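Local coordinates for protein sortase (Actinomyces oris, PDB 5UTT) that probably acts as a sortase, a cysteine transpeptidase that joins surface proteins to the cell envelope, this chain being the part that carries its sortase domain, at residues Glu21-Gly24 and Tyr25-Ile29; Leu32-Pro35 and Lys36-Gly39; Thr51-Asp54 and Val55-Ala59; Trp172-Arg175 and Ser176-Arg179. All coordinates share one frame; numbering follows the deposited sequence.

Contact 1. Residues Glu21-Gly24 and Tyr25-Ile29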
loop_
_atom_site.group_PDB
_atom_site.type_symbol
_atom_site.label_atom_id
_atom_site.label_comp_id
_atom_site.label_asym_id
_atom_site.label_seq_id
_atom_site.Cartn_x
_atom_site.Cartn_y
_atom_site.Cartn_z
ATOM N N GLU A 21 -8.603 -6.504 11.749
ATOM C CA GLU A 21 -8.742 -5.834 13.045
ATOM C C GLU A 21 -7.530 -4.936 13.266
ATOM O O GLU A 21 -6.433 -5.302 12.888
ATOM C CB GLU A 21 -8.792 -6.874 14.169
ATOM C CG GLU A 21 -10.008 -7.791 14.063
ATOM C CD GLU A 21 -10.212 -8.692 15.265
ATOM O OE1 GLU A 21 -9.240 -8.928 16.039
ATOM O OE2 GLU A 21 -11.367 -9.168 15.427
ATOM N N GLN A 22 -7.745 -3.764 13.852
ATOM C CA GLN A 22 -6.647 -2.868 14.221
ATOM C C GLN A 22 -5.685 -3.551 15.179
ATOM O O GLN A 22 -6.096 -4.256 16.098
ATOM C CB GLN A 22 -7.205 -1.589 14.852
ATOM C CG GLN A 22 -6.178 -0.557 15.300
ATOM C CD GLN A 22 -6.844 0.768 15.619
ATOM O OE1 GLN A 22 -8.060 0.823 15.793
ATOM N NE2 GLN A 22 -6.072 1.848 15.628
ATOM N N VAL A 23 -4.403 -3.330 14.964
ATOM C CA VAL A 23 -3.343 -3.902 15.811
ATOM C C VAL A 23 -2.568 -2.758 16.480
ATOM O O VAL A 23 -2.699 -1.580 16.090
ATOM C CB VAL A 23 -2.359 -4.810 15.005
ATOM C CG1 VAL A 23 -3.074 -5.997 14.399
ATOM C CG2 VAL A 23 -1.591 -4.018 13.935
ATOM N N GLY A 24 -1.738 -3.112 17.468
ATOM C CA GLY A 24 -0.917 -2.116 18.160
ATOM C C GLY A 24 0.256 -1.578 17.344
ATOM O O GLY A 24 0.733 -2.211 16.381
ATOM N N TYR A 25 0.755 -0.417 17.755
ATOM C CA TYR A 25 1.852 0.245 17.043
ATOM C C TYR A 25 3.048 -0.682 16.868
ATOM O O TYR A 25 3.476 -1.353 17.810
ATOM C CB TYR A 25 2.275 1.522 17.773
ATOM C CG TYR A 25 3.276 2.352 17.006
ATOM C CD1 TYR A 25 4.636 2.071 17.053
ATOM C CD2 TYR A 25 2.869 3.404 16.234
ATOM C CE1 TYR A 25 5.561 2.829 16.361
ATOM C CE2 TYR A 25 3.765 4.160 15.524
ATOM C CZ TYR A 25 5.119 3.868 15.588
ATOM O OH TYR A 25 5.990 4.630 14.896
ATOM N N GLY A 26 3.543 -0.760 15.647
ATOM C CA GLY A 26 4.689 -1.563 15.309
ATOM C C GLY A 26 4.423 -3.039 15.071
ATOM O O GLY A 26 5.341 -3.742 14.704
ATOM N N GLU A 27 3.175 -3.495 15.207
ATOM C CA GLU A 27 2.835 -4.895 14.955
ATOM C C GLU A 27 2.591 -5.062 13.455
ATOM O O GLU A 27 2.205 -4.110 12.767
ATOM C CB GLU A 27 1.596 -5.294 15.727
ATOM C CG GLU A 27 1.775 -5.021 17.213
ATOM C CD GLU A 27 0.624 -5.484 18.077
ATOM O OE1 GLU A 27 -0.558 -5.439 17.651
ATOM O OE2 GLU A 27 0.915 -5.902 19.217
ATOM N N THR A 28 2.836 -6.263 12.949
ATOM C CA THR A 28 2.785 -6.500 11.490
ATOM C C THR A 28 1.343 -6.796 11.063
ATOM O O THR A 28 0.617 -7.544 11.752
ATOM C CB THR A 28 3.725 -7.623 11.079
ATOM O OG1 THR A 28 5.071 -7.281 11.498
ATOM C CG2 THR A 28 3.727 -7.866 9.573
ATOM N N ILE A 29 0.963 -6.189 9.959
ATOM C CA ILE A 29 -0.397 -6.350 9.363
ATOM C C ILE A 29 -0.320 -7.352 8.211
ATOM O O ILE A 29 -1.262 -8.133 7.958
ATOM C CB ILE A 29 -0.901 -5.005 8.823
ATOM C CG1 ILE A 29 -0.901 -3.931 9.917
ATOM C CG2 ILE A 29 -2.299 -5.189 8.203
ATOM C CD1 ILE A 29 -1.376 -2.559 9.474
#
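Glu27 turns back on Gly24 because its CG stands anti to its own carbonyl carbon (chi1 -56°) and the chain then runs extended (chi2 -176°), which sends the carboxylate back over the peptide joining Val23 to Gly24. There Gly24 N donates to Glu27 OE1 at 2.6 Å, a short bond but a bent one (140° at the hydrogen), and the N-H arrives from above the carboxylate plane. In return, Glu27 N gives its hydrogen to Gly24 O at 3.0 Å, closing the type II beta turn Gly24-Glu27. The methylene between these two bonds is held close: Glu27 CG lies 3.1 Å from Gly24 O. Gly26 suits the third position of such a turn, since its positive phi is easily adopted by glycine. Beside the bond to Gly24 N, Val23 CB comes to 3.3 Å from Glu27 OE1, and Val23 CG2 reaches past the acid toward Ile29 CG1 at 4.1 Å, a light apolar touch where strand 28-33 begins. The backbones of Gly26 and Glu27 bond to Glu49, so the turn is tied to strand 45-49, while Tyr25 faces helix 53-56. Glu27 thus grips both polar backbone atoms of Gly24, one through its side chain and one through its main chain; the peptide N-H at OE1 would probably favour the ionised acid.

Contact 2. Residues Leu32-Pro35 and Lys36-Gly39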
loop_
_atom_site.group_PDB
_atom_site.type_symbol
_atom_site.label_atom_id
_atom_site.label_comp_id
_atom_site.label_asym_id
_atom_site.label_seq_id
_atom_site.Cartn_x
_atom_site.Cartn_y
_atom_site.Cartn_z
ATOM N N LEU A 32 3.483 -6.347 1.556
ATOM C CA LEU A 32 3.155 -5.680 0.322
ATOM C C LEU A 32 3.863 -6.354 -0.837
ATOM O O LEU A 32 5.079 -6.498 -0.828
ATOM C CB LEU A 32 3.567 -4.212 0.358
ATOM C CG LEU A 32 3.235 -3.313 -0.828
ATOM C CD1 LEU A 32 1.721 -3.135 -1.001
ATOM C CD2 LEU A 32 3.947 -1.975 -0.670
ATOM N N VAL A 33 3.109 -6.704 -1.856
ATOM C CA VAL A 33 3.694 -7.263 -3.093
ATOM C C VAL A 33 3.214 -6.402 -4.269
ATOM O O VAL A 33 2.011 -6.214 -4.486
ATOM C CB VAL A 33 3.322 -8.743 -3.285
ATOM C CG1 VAL A 33 3.800 -9.229 -4.625
ATOM C CG2 VAL A 33 3.892 -9.612 -2.164
ATOM N N VAL A 34 4.155 -5.866 -5.040
ATOM C CA VAL A 34 3.795 -5.101 -6.235
ATOM C C VAL A 34 4.447 -5.798 -7.438
ATOM O O VAL A 34 5.685 -5.771 -7.578
ATOM C CB VAL A 34 4.236 -3.640 -6.105
ATOM C CG1 VAL A 34 3.910 -2.873 -7.388
ATOM C CG2 VAL A 34 3.635 -2.984 -4.855
ATOM N N PRO A 35 3.658 -6.391 -8.331
ATOM C CA PRO A 35 4.279 -7.154 -9.438
ATOM C C PRO A 35 5.266 -6.397 -10.337
ATOM O O PRO A 35 6.249 -6.970 -10.815
ATOM C CB PRO A 35 3.063 -7.620 -10.220
ATOM C CG PRO A 35 2.022 -7.798 -9.173
ATOM C CD PRO A 35 2.185 -6.593 -8.303
ATOM N N LYS A 36 5.072 -5.097 -10.511
ATOM C CA LYS A 36 6.071 -4.293 -11.244
ATOM C C LYS A 36 7.414 -4.072 -10.534
ATOM O O LYS A 36 8.311 -3.423 -11.099
ATOM C CB LYS A 36 5.490 -2.953 -11.591
ATOM C CG LYS A 36 4.547 -3.066 -12.782
ATOM C CD LYS A 36 4.476 -1.741 -13.476
ATOM C CE LYS A 36 3.946 -1.855 -14.884
ATOM N NZ LYS A 36 3.543 -0.487 -15.287
ATOM N N TRP A 37 7.518 -4.505 -9.302
ATOM C CA TRP A 37 8.738 -4.365 -8.532
ATOM C C TRP A 37 9.501 -5.680 -8.455
ATOM O O TRP A 37 10.622 -5.712 -7.848
ATOM C CB TRP A 37 8.453 -3.807 -7.122
ATOM C CG TRP A 37 7.940 -2.394 -7.104
ATOM C CD1 TRP A 37 7.895 -1.518 -8.168
ATOM C CD2 TRP A 37 7.417 -1.669 -5.983
ATOM N NE1 TRP A 37 7.356 -0.344 -7.794
ATOM C CE2 TRP A 37 7.038 -0.389 -6.468
ATOM C CE3 TRP A 37 7.195 -1.973 -4.630
ATOM C CZ2 TRP A 37 6.487 0.585 -5.644
ATOM C CZ3 TRP A 37 6.630 -0.999 -3.829
ATOM C CH2 TRP A 37 6.273 0.259 -4.352
ATOM N N TYR A 38 8.992 -6.737 -9.089
ATOM C CA TYR A 38 9.769 -7.969 -9.225
ATOM C C TYR A 38 11.047 -7.605 -9.986
ATOM O O TYR A 38 11.001 -6.983 -11.042
ATOM C CB TYR A 38 9.012 -9.081 -9.903
ATOM C CG TYR A 38 8.061 -9.826 -9.004
ATOM C CD1 TYR A 38 8.495 -10.404 -7.807
ATOM C CD2 TYR A 38 6.728 -9.994 -9.366
ATOM C CE1 TYR A 38 7.632 -11.111 -6.992
ATOM C CE2 TYR A 38 5.856 -10.692 -8.561
ATOM C CZ TYR A 38 6.300 -11.264 -7.393
ATOM O OH TYR A 38 5.400 -11.958 -6.640
ATOM N N GLY A 39 12.191 -7.922 -9.401
ATOM C CA GLY A 39 13.473 -7.630 -10.031
ATOM C C GLY A 39 14.045 -6.289 -9.624
ATOM O O GLY A 39 15.209 -5.996 -9.922
#
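The indole of Trp37 turns one face to Val34: Val34 CB sits 3.6 Å above the ring plane, offset toward the rim, and Val34 CG2 stands 4.0 Å from the centroid of the six-membered ring, almost over it, as a CH-pi contact. Trp37 CG is anti to its carbonyl carbon (chi1 -66°), which swings the flat ring back along the chain, against the preceding strand. The same direction brings Trp37 CZ3 to 4.3 Å from Leu32 CD2, which meets the ring obliquely. A branched valine and a broad indole suit this buried place, each offering an apolar surface, while Trp37 NE1 finds its acceptor in Arg91 O.

Tyr38 turns the other way, to the Pro35 and Val33 side. Its CD2 passes 3.4 Å from Pro35 O, and its hydroxyl reaches Val33 CG1 at 3.8 Å before bonding to the backbone N of Leu184. The main chain sets both aromatics: Trp37 N donates to Val34 O at 2.8 Å and Tyr38 N to Pro35 O at 3.2 Å. Val34 O is also bonded by Asn43 ND2, and Lys36 reaches outward to a salt bridge with Asp99. Two successive i to i+3 bonds opened by a proline, which has no N-H to give, are characteristic of a short 3-10 turn; here it ends strand 28-33 of the sortase beta-barrel, the strand that closes the sheet by pairing with both 45-49 and 100-104.

Contact 3. Residues Thr51-Asp54 and Val55-Ala59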
loop_
_atom_site.group_PDB
_atom_site.type_symbol
_atom_site.label_atom_id
_atom_site.label_comp_id
_atom_site.label_asym_id
_atom_site.label_seq_id
_atom_site.Cartn_x
_atom_site.Cartn_y
_atom_site.Cartn_z
ATOM N N THR A 51 3.843 5.022 11.574
ATOM C CA THR A 51 4.656 5.621 10.507
ATOM C C THR A 51 5.896 6.288 11.030
ATOM O O THR A 51 6.522 7.034 10.296
ATOM C CB THR A 51 3.917 6.671 9.695
ATOM O OG1 THR A 51 3.437 7.729 10.564
ATOM C CG2 THR A 51 2.768 5.997 8.907
ATOM N N GLY A 52 6.234 6.007 12.267
ATOM C CA GLY A 52 7.523 6.439 12.795
ATOM C C GLY A 52 8.701 5.810 12.082
ATOM O O GLY A 52 8.586 4.766 11.420
ATOM N N SER A 53 9.884 6.406 12.278
ATOM C CA SER A 53 11.129 5.819 11.737
ATOM C C SER A 53 11.475 4.454 12.331
ATOM O O SER A 53 12.148 3.660 11.691
ATOM C CB SER A 53 12.294 6.783 11.922
ATOM O OG SER A 53 12.147 7.878 11.021
ATOM N N ASP A 54 11.007 4.174 13.531
ATOM C CA ASP A 54 11.161 2.850 14.121
ATOM C C ASP A 54 10.484 1.746 13.320
ATOM O O ASP A 54 10.841 0.588 13.447
ATOM C CB ASP A 54 10.719 2.809 15.600
ATOM C CG ASP A 54 9.278 3.301 15.828
ATOM O OD1 ASP A 54 8.613 3.756 14.869
ATOM O OD2 ASP A 54 8.839 3.286 17.001
ATOM N N VAL A 55 9.505 2.120 12.486
ATOM C CA VAL A 55 8.849 1.199 11.556
ATOM C C VAL A 55 9.493 1.285 10.159
ATOM O O VAL A 55 9.936 0.296 9.589
ATOM C CB VAL A 55 7.341 1.538 11.482
ATOM C CG1 VAL A 55 6.674 0.726 10.391
ATOM C CG2 VAL A 55 6.660 1.342 12.848
ATOM N N LEU A 56 9.568 2.488 9.597
ATOM C CA LEU A 56 10.000 2.651 8.229
ATOM C C LEU A 56 11.490 2.278 8.033
ATOM O O LEU A 56 11.873 1.865 6.941
ATOM C CB LEU A 56 9.777 4.086 7.772
ATOM C CG LEU A 56 8.377 4.682 7.947
ATOM C CD1 LEU A 56 8.272 6.096 7.369
ATOM C CD2 LEU A 56 7.466 3.743 7.234
ATOM N N ASP A 57 12.303 2.407 9.082
ATOM C CA ASP A 57 13.724 2.057 8.969
ATOM C C ASP A 57 13.946 0.574 8.893
ATOM O O ASP A 57 15.027 0.154 8.486
ATOM C CB ASP A 57 14.533 2.622 10.118
ATOM C CG ASP A 57 14.850 4.105 9.950
ATOM O OD1 ASP A 57 14.328 4.766 9.022
ATOM O OD2 ASP A 57 15.633 4.646 10.776
ATOM N N GLN A 58 12.936 -0.208 9.272
ATOM C CA GLN A 58 12.965 -1.660 9.139
ATOM C C GLN A 58 12.729 -2.126 7.682
ATOM O O GLN A 58 12.593 -3.314 7.449
ATOM C CB GLN A 58 11.929 -2.298 10.032
ATOM C CG GLN A 58 12.112 -2.048 11.517
ATOM C CD GLN A 58 11.057 -2.749 12.347
ATOM O OE1 GLN A 58 10.953 -3.980 12.331
ATOM N NE2 GLN A 58 10.269 -1.980 13.075
ATOM N N ALA A 59 12.648 -1.189 6.743
ATOM C CA ALA A 59 12.415 -1.464 5.310
ATOM C C ALA A 59 11.015 -2.044 5.215
ATOM O O ALA A 59 10.784 -3.014 4.479
ATOM C CB ALA A 59 13.418 -2.427 4.742
#
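Gly52 O, at the head of the short helix 53-56, accepts from both Leu56 N and Val55 N. The bond from Leu56 N is 3.1 Å, nearly straight at 170° and in the carbonyl plane, whereas Val55 N, at 3.0 Å, comes from above that plane. One residue on, Ser53 O takes Asp57 N at 2.9 Å. The next carbonyl has a different partner: Asp54 O receives Gln58 NE2 at 2.7 Å, in the plane of both carbonyl and amide, while Gln58 N is bonded to Val55 O. With its CG anti to the carbonyl carbon (chi1 -62°), Gln58 brings its side-chain amide to the carbonyl that its own main-chain N-H would serve in a continuing alpha-helix. This single turn is the crossover of a beta-alpha-beta unit, leading from strand 45-49 to the parallel strand 61-63. Glycine serves as its N-cap residue, and Ala59 N bonds to Leu56 O, closing the type I beta turn Leu56-Ala59. Leu56 CD1 rests 3.5 Å from Thr51 O and adds no polar demand. The acids find partners elsewhere: Asp54 OD1 is hydrogen-bonded to Tyr25 OH, and Asp57 OD1 to His81 NE2.

Contact 4. Residues Trp172-Arg175 and Ser176-Arg179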
loop_
_atom_site.group_PDB
_atom_site.type_symbol
_atom_site.label_atom_id
_atom_site.label_comp_id
_atom_site.label_asym_id
_atom_site.label_seq_id
_atom_site.Cartn_x
_atom_site.Cartn_y
_atom_site.Cartn_z
ATOM N N TRP A 172 -10.444 -10.320 -3.863
ATOM C CA TRP A 172 -9.659 -10.959 -2.809
ATOM C C TRP A 172 -9.647 -12.463 -2.975
ATOM O O TRP A 172 -10.413 -13.022 -3.732
ATOM C CB TRP A 172 -10.175 -10.588 -1.422
ATOM C CG TRP A 172 -11.628 -11.044 -1.096
ATOM C CD1 TRP A 172 -12.791 -10.495 -1.567
ATOM C CD2 TRP A 172 -12.020 -12.117 -0.228
ATOM N NE1 TRP A 172 -13.882 -11.159 -1.024
ATOM C CE2 TRP A 172 -13.431 -12.168 -0.221
ATOM C CE3 TRP A 172 -11.317 -13.042 0.550
ATOM C CZ2 TRP A 172 -14.131 -13.096 0.545
ATOM C CZ3 TRP A 172 -12.004 -13.973 1.282
ATOM C CH2 TRP A 172 -13.412 -13.988 1.286
ATOM N N MET A 173 -8.733 -13.113 -2.280
ATOM C CA MET A 173 -8.670 -14.571 -2.292
ATOM C C MET A 173 -8.389 -15.088 -0.905
ATOM O O MET A 173 -7.642 -14.449 -0.147
ATOM C CB MET A 173 -7.598 -15.062 -3.252
ATOM C CG MET A 173 -7.741 -14.582 -4.687
ATOM S SD MET A 173 -6.459 -15.231 -5.793
ATOM C CE MET A 173 -6.908 -16.957 -5.794
ATOM N N ASP A 174 -8.967 -16.241 -0.562
ATOM C CA ASP A 174 -8.563 -16.977 0.632
ATOM C C ASP A 174 -7.171 -17.540 0.373
ATOM O O ASP A 174 -6.977 -18.246 -0.606
ATOM C CB ASP A 174 -9.554 -18.130 0.884
ATOM C CG ASP A 174 -9.411 -18.746 2.251
ATOM O OD1 ASP A 174 -8.266 -18.881 2.745
ATOM O OD2 ASP A 174 -10.462 -19.127 2.827
ATOM N N ARG A 175 -6.200 -17.226 1.231
ATOM C CA ARG A 175 -4.809 -17.614 0.980
ATOM C C ARG A 175 -4.585 -19.138 1.058
ATOM O O ARG A 175 -3.613 -19.664 0.497
ATOM C CB ARG A 175 -3.904 -16.900 1.982
ATOM C CG ARG A 175 -2.411 -17.103 1.783
ATOM C CD ARG A 175 -1.637 -16.391 2.879
ATOM N NE ARG A 175 -0.199 -16.373 2.612
ATOM C CZ ARG A 175 0.687 -15.611 3.250
ATOM N NH1 ARG A 175 0.308 -14.784 4.228
ATOM N NH2 ARG A 175 1.975 -15.674 2.928
ATOM N N SER A 176 -5.456 -19.843 1.768
ATOM C CA SER A 176 -5.354 -21.304 1.827
ATOM C C SER A 176 -5.872 -21.965 0.536
ATOM O O SER A 176 -5.572 -23.131 0.268
ATOM C CB SER A 176 -6.108 -21.824 3.044
ATOM O OG SER A 176 -7.494 -21.740 2.851
ATOM N N GLU A 177 -6.646 -21.208 -0.247
ATOM C CA GLU A 177 -7.279 -21.713 -1.464
ATOM C C GLU A 177 -6.666 -21.232 -2.781
ATOM O O GLU A 177 -7.003 -21.749 -3.835
ATOM C CB GLU A 177 -8.763 -21.350 -1.425
ATOM C CG GLU A 177 -9.418 -21.945 -0.183
ATOM C CD GLU A 177 -10.873 -21.583 -0.012
ATOM O OE1 GLU A 177 -11.368 -20.723 -0.771
ATOM O OE2 GLU A 177 -11.523 -22.165 0.886
ATOM N N GLY A 178 -5.748 -20.271 -2.739
ATOM C CA GLY A 178 -5.187 -19.771 -3.971
ATOM C C GLY A 178 -4.468 -18.445 -3.797
ATOM O O GLY A 178 -4.535 -17.828 -2.732
ATOM N N ARG A 179 -3.821 -18.009 -4.865
ATOM C CA ARG A 179 -3.146 -16.728 -4.872
ATOM C C ARG A 179 -3.210 -16.111 -6.281
ATOM O O ARG A 179 -3.496 -16.817 -7.264
ATOM C CB ARG A 179 -1.718 -16.892 -4.365
ATOM C CG ARG A 179 -0.779 -17.502 -5.373
ATOM C CD ARG A 179 0.583 -17.751 -4.701
ATOM N NE ARG A 179 1.508 -18.343 -5.647
ATOM C CZ ARG A 179 2.576 -19.092 -5.324
ATOM N NH1 ARG A 179 2.870 -19.357 -4.070
ATOM N NH2 ARG A 179 3.335 -19.579 -6.279
HETATM O O HOH W 1 -1.844 -18.599 -1.239
#
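The carboxylates of Asp174 and Glu177 are stacked, their planes 26° apart, with Asp174 OD2 and Glu177 OE2 3.8 Å from each other. Two acids so close should repel, and part of the charge on Asp174 is probably offset at its other oxygen. Asp174 OD1 accepts from Ser176 OG at 3.0 Å, well above the carboxylate plane, and from Ser176 N at 3.1 Å on the anti side but tilted out of the plane; both donors come from the same face, the one on which Glu177 lies. The bond to Ser176 N makes an Asx turn, suiting a short acid with a small hydroxyl residue two positions on, which adds its OG to the same oxygen. Glu177 N also donates to Asp174 O at 3.0 Å, so the chain reverses. Behind the turn Met173 bends at its last torsion (chi3 67°), laying CE 3.5 Å from Gly178 C and SD 3.4 Å from Arg179 C; the bare glycine lets the methyl lie against the backbone. The whole turn ends strand 161-174, whose Met173 is paired with Trp109 of strand 108-120, while Arg175 reaches across to Thr105 O, just beyond strand 100-104, and to the C-terminal carboxylate of Asn190.

Overall arrangement
Contact 2 is the most buried of the four, and apolar packing against an indole carries it; contacts 1, 3 and 4 lie at the surface and rest mainly on hydrogen bonds to the main chain. Contacts 1 and 2 occupy the two ends of strand 28-33, with centres about 23 Å apart. Contact 1 touches contact 3 through the hydroxyl of Tyr25, joining the turn before the first strand to the crossover helix. Contact 4, at the end of the last strand, is farthest from contact 3, with centres about 29 Å apart, and about 18 Å from contact 2. Carboxylates accept peptide N-H groups in contacts 1 and 4; in contact 3 a side-chain amide donates.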